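Long-range contact in putative regulator (Escherichia coli O6, PDB 3HFI), which is probably a transcriptional regulator whose UTRA domain, as in related regulators, would bind a small-molecule effector: residues 38-46 / 137-148. Numbering follows the deposited sequence.
Sequences RYVAEKLRI and LVFFSRELPVEF
The ring of F148 lies under helix 38-44 and meets a cluster of Y39, V40 and K43. K43 rides over one face, its CG 4.0 Å from the F148 ring centroid in a CH-pi contact; the bend at chi2 (-67°) brings CD alongside F148 CE1, so CB, CG and CD lie against the ring. Y39 comes at F148 obliquely, its CE2 3.7 Å from F148 CZ with the ring planes 76° apart, while its hydroxyl bonds to E135. L44 sinks its CD2 branch into a hollow between P145 and F148, floored by the V146-E147 peptide, CD2 3.5 Å from E147 N. That floor belongs to a classic beta bulge, V146 and E147 both facing V138, in the antiparallel hairpin of strands 130-139 and 144-153 within the UTRA domain. In the helix's last turn, L137 CD2 and P145 CG press on the K43 carbonyl oxygen, and a water lies within hydrogen-bonding distance of L44 O and P145 O. R45, at positive phi (54°) in a Schellman motif, points its CB toward 137-148 and extends across the proline ring: P145 CG and F139 CE1 lie over one guanidinium face, and R45 NH2 meets the F139 ring edge 3.6 Å from CE1.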
loop_
_atom_site.group_PDB
_atom_site.type_symbol
_atom_site.label_atom_id
_atom_site.label_comp_id
_atom_site.label_asym_id
_atom_site.label_seq_id
_atom_site.Cartn_x
_atom_site.Cartn_y
_atom_site.Cartn_z
ATOM N N ARG A 38 -9.406 -19.438 -12.304
ATOM C CA ARG A 38 -8.501 -20.231 -11.499
ATOM C C ARG A 38 -7.491 -19.340 -10.793
ATOM O O ARG A 38 -7.183 -19.537 -9.601
ATOM C CB ARG A 38 -7.756 -21.280 -12.328
ATOM C CG ARG A 38 -8.569 -22.539 -12.626
ATOM C CD ARG A 38 -7.889 -23.400 -13.709
ATOM N NE ARG A 38 -7.754 -22.584 -14.927
ATOM C CZ ARG A 38 -8.614 -22.565 -15.956
ATOM N NH1 ARG A 38 -9.677 -23.376 -15.982
ATOM N NH2 ARG A 38 -8.394 -21.736 -16.991
ATOM N N TYR A 39 -6.966 -18.345 -11.497
ATOM C CA TYR A 39 -5.907 -17.490 -10.869
ATOM C C TYR A 39 -6.469 -16.703 -9.731
ATOM O O TYR A 39 -5.915 -16.665 -8.657
ATOM C CB TYR A 39 -5.351 -16.544 -11.911
ATOM C CG TYR A 39 -4.262 -15.639 -11.399
ATOM C CD1 TYR A 39 -3.013 -16.172 -11.039
ATOM C CD2 TYR A 39 -4.464 -14.251 -11.316
ATOM C CE1 TYR A 39 -1.986 -15.355 -10.607
ATOM C CE2 TYR A 39 -3.423 -13.408 -10.873
ATOM C CZ TYR A 39 -2.187 -13.980 -10.517
ATOM O OH TYR A 39 -1.132 -13.213 -10.047
ATOM N N VAL A 40 -7.629 -16.096 -9.965
ATOM C CA VAL A 40 -8.276 -15.321 -8.935
ATOM C C VAL A 40 -8.728 -16.191 -7.757
ATOM O O VAL A 40 -8.621 -15.800 -6.574
ATOM C CB VAL A 40 -9.455 -14.559 -9.506
ATOM C CG1 VAL A 40 -10.294 -14.010 -8.377
ATOM C CG2 VAL A 40 -8.969 -13.396 -10.414
ATOM N N ALA A 41 -9.243 -17.385 -8.071
ATOM C CA ALA A 41 -9.664 -18.290 -7.021
ATOM C C ALA A 41 -8.492 -18.676 -6.136
ATOM O O ALA A 41 -8.644 -18.695 -4.932
ATOM C CB ALA A 41 -10.395 -19.555 -7.611
ATOM N N GLU A 42 -7.346 -19.010 -6.717
ATOM C CA GLU A 42 -6.092 -19.292 -5.949
ATOM C C GLU A 42 -5.669 -18.106 -5.065
ATOM O O GLU A 42 -5.402 -18.240 -3.864
ATOM C CB GLU A 42 -4.978 -19.673 -6.973
ATOM C CG GLU A 42 -3.487 -19.860 -6.509
ATOM C CD GLU A 42 -2.464 -19.797 -7.744
ATOM O OE1 GLU A 42 -2.865 -20.145 -8.909
ATOM O OE2 GLU A 42 -1.266 -19.389 -7.562
ATOM N N LYS A 43 -5.672 -16.900 -5.628
ATOM C CA LYS A 43 -5.373 -15.729 -4.789
ATOM C C LYS A 43 -6.314 -15.600 -3.606
ATOM O O LYS A 43 -5.895 -15.367 -2.490
ATOM C CB LYS A 43 -5.492 -14.490 -5.640
ATOM C CG LYS A 43 -4.467 -14.453 -6.772
ATOM C CD LYS A 43 -3.115 -14.300 -6.174
ATOM C CE LYS A 43 -2.066 -14.199 -7.216
ATOM N NZ LYS A 43 -0.823 -13.840 -6.493
ATOM N N LEU A 44 -7.622 -15.715 -3.843
ATOM C CA LEU A 44 -8.594 -15.521 -2.784
ATOM C C LEU A 44 -8.816 -16.774 -1.923
ATOM O O LEU A 44 -9.550 -16.747 -0.945
ATOM C CB LEU A 44 -9.900 -15.070 -3.392
ATOM C CG LEU A 44 -10.047 -13.621 -3.889
ATOM C CD1 LEU A 44 -11.388 -13.450 -4.583
ATOM C CD2 LEU A 44 -9.922 -12.638 -2.733
ATOM N N ARG A 45 -8.160 -17.871 -2.263
ATOM C CA ARG A 45 -8.361 -19.155 -1.593
ATOM C C ARG A 45 -9.802 -19.585 -1.570
ATOM O O ARG A 45 -10.356 -19.915 -0.524
ATOM C CB ARG A 45 -7.733 -19.136 -0.197
ATOM C CG ARG A 45 -6.291 -18.684 -0.315
ATOM C CD ARG A 45 -5.452 -18.747 0.937
ATOM N NE ARG A 45 -4.299 -17.857 0.721
ATOM C CZ ARG A 45 -3.409 -17.470 1.644
ATOM N NH1 ARG A 45 -3.485 -17.912 2.915
ATOM N NH2 ARG A 45 -2.400 -16.653 1.265
ATOM N N ILE A 46 -10.421 -19.572 -2.746
ATOM C CA ILE A 46 -11.791 -20.047 -2.911
ATOM C C ILE A 46 -11.804 -21.076 -4.036
ATOM O O ILE A 46 -10.825 -21.212 -4.748
ATOM C CB ILE A 46 -12.785 -18.899 -3.184
ATOM C CG1 ILE A 46 -12.443 -18.147 -4.464
ATOM C CG2 ILE A 46 -12.835 -17.947 -1.989
ATOM C CD1 ILE A 46 -13.499 -17.011 -4.802
ATOM N N LEU A 137 -3.425 -8.094 -2.813
ATOM C CA LEU A 137 -4.272 -9.051 -2.135
ATOM C C LEU A 137 -4.473 -8.485 -0.735
ATOM O O LEU A 137 -3.524 -8.180 -0.079
ATOM C CB LEU A 137 -3.596 -10.436 -2.113
ATOM C CG LEU A 137 -4.421 -11.649 -1.691
ATOM C CD1 LEU A 137 -5.734 -11.758 -2.443
ATOM C CD2 LEU A 137 -3.630 -12.955 -1.814
ATOM N N VAL A 138 -5.723 -8.404 -0.303
ATOM C CA VAL A 138 -6.154 -7.817 0.969
ATOM C C VAL A 138 -6.803 -8.906 1.821
ATOM O O VAL A 138 -7.600 -9.685 1.309
ATOM C CB VAL A 138 -7.128 -6.630 0.710
ATOM C CG1 VAL A 138 -7.619 -6.012 2.041
ATOM C CG2 VAL A 138 -6.412 -5.538 -0.165
ATOM N N PHE A 139 -6.418 -8.980 3.111
ATOM C CA PHE A 139 -6.747 -10.086 4.004
ATOM C C PHE A 139 -7.397 -9.550 5.261
ATOM O O PHE A 139 -6.982 -8.505 5.795
ATOM C CB PHE A 139 -5.509 -10.794 4.510
ATOM C CG PHE A 139 -4.689 -11.501 3.468
ATOM C CD1 PHE A 139 -4.637 -12.876 3.434
ATOM C CD2 PHE A 139 -3.871 -10.788 2.617
ATOM C CE1 PHE A 139 -3.801 -13.538 2.520
ATOM C CE2 PHE A 139 -3.029 -11.411 1.693
ATOM C CZ PHE A 139 -2.993 -12.809 1.651
ATOM N N PHE A 140 -8.375 -10.299 5.773
ATOM C CA PHE A 140 -8.798 -10.147 7.144
ATOM C C PHE A 140 -7.839 -10.805 8.116
ATOM O O PHE A 140 -7.537 -10.295 9.174
ATOM C CB PHE A 140 -10.144 -10.816 7.305
ATOM C CG PHE A 140 -11.282 -10.099 6.638
ATOM C CD1 PHE A 140 -11.436 -8.715 6.748
ATOM C CD2 PHE A 140 -12.224 -10.820 5.924
ATOM C CE1 PHE A 140 -12.524 -8.085 6.147
ATOM C CE2 PHE A 140 -13.349 -10.188 5.349
ATOM C CZ PHE A 140 -13.488 -8.839 5.460
ATOM N N SER A 141 -7.403 -11.995 7.805
ATOM C CA SER A 141 -6.474 -12.663 8.664
ATOM C C SER A 141 -5.506 -13.298 7.725
ATOM O O SER A 141 -5.763 -13.378 6.516
ATOM C CB SER A 141 -7.132 -13.735 9.537
ATOM O OG SER A 141 -7.585 -14.835 8.746
ATOM N N ARG A 142 -4.412 -13.771 8.295
ATOM C CA ARG A 142 -3.351 -14.349 7.525
ATOM C C ARG A 142 -3.890 -15.457 6.639
ATOM O O ARG A 142 -3.400 -15.666 5.554
ATOM C CB ARG A 142 -2.280 -14.910 8.471
ATOM C CG ARG A 142 -0.929 -15.032 7.833
ATOM C CD ARG A 142 0.077 -15.646 8.802
ATOM N NE ARG A 142 0.492 -14.695 9.841
ATOM C CZ ARG A 142 1.397 -13.713 9.688
ATOM N NH1 ARG A 142 2.021 -13.503 8.521
ATOM N NH2 ARG A 142 1.683 -12.923 10.728
ATOM N N GLU A 143 -4.922 -16.155 7.062
ATOM C CA GLU A 143 -5.443 -17.250 6.268
ATOM C C GLU A 143 -6.745 -16.967 5.539
ATOM O O GLU A 143 -7.299 -17.856 4.955
ATOM C CB GLU A 143 -5.702 -18.457 7.185
ATOM C CG GLU A 143 -4.427 -19.045 7.807
ATOM C CD GLU A 143 -4.275 -18.743 9.312
ATOM O OE1 GLU A 143 -5.066 -19.328 10.102
ATOM O OE2 GLU A 143 -3.361 -17.971 9.715
ATOM N N LEU A 144 -7.224 -15.735 5.570
ATOM C CA LEU A 144 -8.500 -15.377 4.996
ATOM C C LEU A 144 -8.402 -14.105 4.133
ATOM O O LEU A 144 -8.653 -12.999 4.605
ATOM C CB LEU A 144 -9.482 -15.171 6.142
ATOM C CG LEU A 144 -10.969 -15.018 5.929
ATOM C CD1 LEU A 144 -11.526 -16.240 5.155
ATOM C CD2 LEU A 144 -11.595 -14.915 7.367
ATOM N N PRO A 145 -8.065 -14.252 2.844
ATOM C CA PRO A 145 -8.163 -13.173 1.888
ATOM C C PRO A 145 -9.608 -12.752 1.683
ATOM O O PRO A 145 -10.518 -13.551 1.906
ATOM C CB PRO A 145 -7.579 -13.791 0.584
ATOM C CG PRO A 145 -6.943 -15.007 0.986
ATOM C CD PRO A 145 -7.703 -15.499 2.173
ATOM N N VAL A 146 -9.829 -11.477 1.365
ATOM C CA VAL A 146 -11.174 -10.984 1.083
ATOM C C VAL A 146 -11.271 -10.308 -0.288
ATOM O O VAL A 146 -12.340 -10.317 -0.906
ATOM C CB VAL A 146 -11.714 -10.052 2.155
ATOM C CG1 VAL A 146 -10.864 -8.762 2.330
ATOM C CG2 VAL A 146 -13.201 -9.681 1.836
ATOM N N GLU A 147 -10.168 -9.743 -0.785
ATOM C CA GLU A 147 -10.240 -8.945 -2.007
ATOM C C GLU A 147 -8.940 -9.015 -2.736
ATOM O O GLU A 147 -7.887 -9.083 -2.089
ATOM C CB GLU A 147 -10.599 -7.485 -1.692
ATOM C CG GLU A 147 -10.891 -6.586 -2.908
ATOM C CD GLU A 147 -9.665 -5.925 -3.500
ATOM O OE1 GLU A 147 -8.719 -5.602 -2.740
ATOM O OE2 GLU A 147 -9.640 -5.679 -4.717
ATOM N N PHE A 148 -9.022 -9.041 -4.075
ATOM C CA PHE A 148 -7.871 -9.138 -4.993
ATOM C C PHE A 148 -8.063 -8.055 -6.043
ATOM O O PHE A 148 -9.018 -8.103 -6.841
ATOM C CB PHE A 148 -7.786 -10.529 -5.670
ATOM C CG PHE A 148 -6.655 -10.658 -6.628
ATOM C CD1 PHE A 148 -5.347 -10.505 -6.194
ATOM C CD2 PHE A 148 -6.878 -10.894 -7.966
ATOM C CE1 PHE A 148 -4.305 -10.584 -7.056
ATOM C CE2 PHE A 148 -5.795 -10.963 -8.869
ATOM C CZ PHE A 148 -4.554 -10.843 -8.415
HETATM O O HOH W 1 -11.434 -15.641 0.437
#